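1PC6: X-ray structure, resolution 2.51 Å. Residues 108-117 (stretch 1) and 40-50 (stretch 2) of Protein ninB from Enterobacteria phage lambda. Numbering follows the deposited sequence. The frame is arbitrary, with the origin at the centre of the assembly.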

# COMPACT_ATOMS: atom_id res chain seq x y z
N GLU A 108 14.11 -4.92 -9.78
CA GLU A 108 12.84 -5.07 -10.48
C GLU A 108 12.12 -3.74 -10.51
O GLU A 108 11.82 -3.20 -11.58
CB GLU A 108 11.94 -6.07 -9.74
CG GLU A 108 12.67 -7.29 -9.21
CD GLU A 108 11.73 -8.31 -8.62
OE1 GLU A 108 10.95 -8.93 -9.39
OE2 GLU A 108 11.76 -8.50 -7.37
N PHE A 109 11.83 -3.23 -9.32
CA PHE A 109 11.15 -1.95 -9.19
C PHE A 109 11.79 -0.93 -10.13
O PHE A 109 11.09 -0.14 -10.77
CB PHE A 109 11.24 -1.47 -7.74
CG PHE A 109 10.53 -0.19 -7.49
CD1 PHE A 109 10.99 1.01 -8.05
CD2 PHE A 109 9.39 -0.16 -6.68
CE1 PHE A 109 10.33 2.21 -7.81
CE2 PHE A 109 8.72 1.04 -6.44
CZ PHE A 109 9.19 2.23 -7.00
N ALA A 110 13.11 -0.95 -10.20
CA ALA A 110 13.83 -0.05 -11.08
C ALA A 110 13.35 -0.30 -12.52
O ALA A 110 13.11 0.65 -13.28
CB ALA A 110 15.33 -0.30 -10.96
N GLU A 111 13.21 -1.57 -12.89
CA GLU A 111 12.74 -1.97 -14.23
C GLU A 111 11.32 -1.53 -14.52
O GLU A 111 11.00 -1.17 -15.66
CB GLU A 111 12.83 -3.48 -14.40
CG GLU A 111 14.18 -3.96 -14.87
CD GLU A 111 14.22 -5.45 -15.12
OE1 GLU A 111 13.23 -5.98 -15.67
OE2 GLU A 111 15.24 -6.10 -14.78
N LEU A 112 10.47 -1.57 -13.50
CA LEU A 112 9.08 -1.18 -13.64
C LEU A 112 9.01 0.26 -14.09
O LEU A 112 8.29 0.60 -15.03
CB LEU A 112 8.36 -1.33 -12.30
CG LEU A 112 6.99 -0.65 -12.16
CD1 LEU A 112 6.12 -0.98 -13.36
CD2 LEU A 112 6.33 -1.10 -10.86
N LEU A 113 9.77 1.11 -13.41
CA LEU A 113 9.82 2.53 -13.73
C LEU A 113 10.35 2.77 -15.14
O LEU A 113 9.92 3.71 -15.83
CB LEU A 113 10.72 3.27 -12.72
CG LEU A 113 10.17 3.60 -11.33
CD1 LEU A 113 11.27 4.20 -10.49
CD2 LEU A 113 9.02 4.59 -11.43
N GLU A 114 11.28 1.92 -15.58
CA GLU A 114 11.86 2.02 -16.91
C GLU A 114 10.78 1.67 -17.94
O GLU A 114 10.60 2.36 -18.95
CB GLU A 114 13.07 1.06 -17.05
N LEU A 115 10.05 0.59 -17.65
CA LEU A 115 8.98 0.16 -18.53
C LEU A 115 7.98 1.30 -18.67
O LEU A 115 7.69 1.75 -19.79
CB LEU A 115 8.29 -1.06 -17.94
CG LEU A 115 7.22 -1.65 -18.85
CD1 LEU A 115 7.82 -1.93 -20.21
CD2 LEU A 115 6.68 -2.92 -18.24
N ILE A 116 7.46 1.77 -17.54
CA ILE A 116 6.49 2.86 -17.55
C ILE A 116 7.00 4.08 -18.32
O ILE A 116 6.27 4.66 -19.13
CB ILE A 116 6.14 3.31 -16.13
CG1 ILE A 116 5.80 2.09 -15.27
CG2 ILE A 116 4.97 4.28 -16.18
CD1 ILE A 116 5.44 2.45 -13.85
N GLN A 117 8.25 4.46 -18.08
CA GLN A 117 8.83 5.62 -18.76
C GLN A 117 8.97 5.38 -20.25
O GLN A 117 8.67 6.25 -21.06
CB GLN A 117 10.20 5.96 -18.14
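Stretch 2 40-50: NRSLDQNRKLW

Packing of residues 40-50 against the helix 108-117 in protein ninB of phage lambda. Stretch 1 is helical throughout and belongs to a longer helix that extends past both of its ends. Stretch 2 opens as loop or turn through Asn40, Arg41 and Ser42 and is helical from Leu43 to Trp50, continuing beyond. The two helices run in the same general direction, their N-to-C vectors 29° apart (signed crossing angle 29°), and their axes come no closer than 10.9 Å. That spacing leaves room for side chains to fill the gap. The register runs the same way along both stretches: the CA of Phe109 lies 7.9 Å from the CA of Arg41, and one turn along stretch 1 the CA of Leu113 lies 6.6 Å from the CA of Leu49.

Helix 43-50 starts at Ser42, the N-cap, whose OG accepts from Asp44 N at 3.0 Å and so satisfies a first-turn amide that has no carbonyl of its own helix to bind. Arg41, just before it, is extended (phi/psi -104/124). The Ser42 N also makes a weak bond of 2.8 Å to Gln45 OE1, tying the Gln45 side chain back to the start of the helix.

Along stretch 1, Glu108 stays out of reach of stretch 2. Phe109 makes the first contact: its CA-to-CB bond points toward stretch 2, and with chi1 in t its buried ring reaches the loop and the first turns of the helix. Phe109 CE2 approaches Arg41 CB at 3.4 Å, a tight contact in a model that carries Arg41 no further than CB. Around the same ring, Phe109 CE1 lies 4.3 Å from Gln45 NE2 and Phe109 CE2 lies 4.4 Å from Asn46 OD1, all three neighbours approaching obliquely. Ala110 points away and Glu111 is out of reach, as expected for the outer side of the helix.

Leu112 turns back toward stretch 2, and its CD2 meets Leu49 CD1 at 4.1 Å. Leu113 leaves its backbone sideways, but its end comes nearer: in the m, t rotamer its CD2 lies 3.8 Å from Leu49 CA and 4.0 Å from Leu49 CB, so this leucine packs against the backbone as well as the side chain of its partner. Glu114 and Leu115 again lie beyond reach. Ile116, also m, t, points toward stretch 2 and brings its CD1 to 3.7 Å from Leu49 CD1.

Leu49 is thus the common partner of Leu112, Leu113 and Ile116, and its covered area, 87 Å², is the largest of any residue here, with Phe109 next at 82 Å². Gln117, modelled only to CB, makes no contact. The summed buried surface is 325 Å². No hydrogen bond crosses between the modelled atoms, and the contacts seen are van der Waals ones; side chains cut at CB, such as Arg41 and Lys48, cannot be judged. The backbone bonds, such as Leu113 N to Phe109 O at 3.2 Å and Leu49 N to Gln45 O at 3.1 Å, stay within each helix.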

# COMPACT_ATOMS: atom_id res chain seq x y z
N ASN A 40 10.50 -0.52 1.35
CA ASN A 40 11.42 -1.09 0.38
C ASN A 40 11.75 -0.04 -0.67
O ASN A 40 12.91 0.14 -1.03
CB ASN A 40 10.79 -2.32 -0.28
CG ASN A 40 10.56 -3.45 0.71
OD1 ASN A 40 10.30 -4.59 0.32
ND2 ASN A 40 10.65 -3.14 2.00
N ARG A 41 10.73 0.65 -1.15
CA ARG A 41 10.94 1.69 -2.14
C ARG A 41 10.82 3.05 -1.45
O ARG A 41 9.82 3.34 -0.81
CB ARG A 41 9.90 1.56 -3.26
N SER A 42 11.86 3.87 -1.58
CA SER A 42 11.89 5.20 -0.97
C SER A 42 10.55 5.91 -1.06
O SER A 42 9.70 5.56 -1.86
CB SER A 42 12.93 6.08 -1.65
OG SER A 42 12.72 7.44 -1.32
N LEU A 43 10.38 6.94 -0.23
CA LEU A 43 9.15 7.73 -0.19
C LEU A 43 9.09 8.65 -1.41
O LEU A 43 8.02 8.94 -1.94
CB LEU A 43 9.12 8.57 1.08
CG LEU A 43 7.82 9.26 1.47
CD1 LEU A 43 6.84 8.20 1.94
CD2 LEU A 43 8.08 10.26 2.58
N ASP A 44 10.26 9.10 -1.84
CA ASP A 44 10.36 10.00 -2.97
C ASP A 44 10.13 9.22 -4.27
O ASP A 44 9.44 9.69 -5.16
CB ASP A 44 11.74 10.66 -2.99
CG ASP A 44 11.72 12.04 -3.61
OD1 ASP A 44 12.80 12.65 -3.76
OD2 ASP A 44 10.61 12.52 -3.94
N GLN A 45 10.73 8.04 -4.36
CA GLN A 45 10.56 7.21 -5.55
C GLN A 45 9.08 7.08 -5.87
O GLN A 45 8.64 7.36 -6.98
CB GLN A 45 11.11 5.80 -5.32
CG GLN A 45 12.60 5.70 -5.15
CD GLN A 45 13.05 4.25 -5.11
OE1 GLN A 45 12.65 3.50 -4.22
NE2 GLN A 45 13.87 3.85 -6.07
N ASN A 46 8.31 6.63 -4.88
CA ASN A 46 6.87 6.45 -5.05
C ASN A 46 6.20 7.63 -5.71
O ASN A 46 5.42 7.45 -6.65
CB ASN A 46 6.20 6.14 -3.71
CG ASN A 46 6.00 4.65 -3.50
OD1 ASN A 46 6.95 3.87 -3.50
ND2 ASN A 46 4.75 4.26 -3.32
N ARG A 47 6.48 8.84 -5.24
CA ARG A 47 5.87 10.03 -5.83
C ARG A 47 6.07 10.02 -7.36
O ARG A 47 5.17 10.43 -8.10
CB ARG A 47 6.47 11.31 -5.23
N LYS A 48 7.23 9.54 -7.81
CA LYS A 48 7.54 9.46 -9.23
C LYS A 48 6.69 8.37 -9.89
O LYS A 48 6.05 8.62 -10.91
CB LYS A 48 9.04 9.19 -9.44
N LEU A 49 6.68 7.16 -9.32
CA LEU A 49 5.88 6.07 -9.87
C LEU A 49 4.43 6.48 -10.08
O LEU A 49 3.86 6.29 -11.15
CB LEU A 49 5.89 4.85 -8.95
CG LEU A 49 4.78 3.81 -9.21
CD1 LEU A 49 5.24 2.75 -10.20
CD2 LEU A 49 4.41 3.14 -7.90
N TRP A 50 3.82 7.03 -9.04
CA TRP A 50 2.43 7.42 -9.14
C TRP A 50 2.16 8.63 -10.00
O TRP A 50 1.04 8.84 -10.43
CB TRP A 50 1.84 7.62 -7.75
CG TRP A 50 1.66 6.32 -7.07
CD1 TRP A 50 2.50 5.75 -6.17
CD2 TRP A 50 0.66 5.35 -7.36
NE1 TRP A 50 2.08 4.48 -5.88
CE2 TRP A 50 0.95 4.21 -6.60
CE3 TRP A 50 -0.46 5.33 -8.20
CZ2 TRP A 50 0.16 3.05 -6.65
CZ3 TRP A 50 -1.24 4.19 -8.25
CH2 TRP A 50 -0.92 3.06 -7.47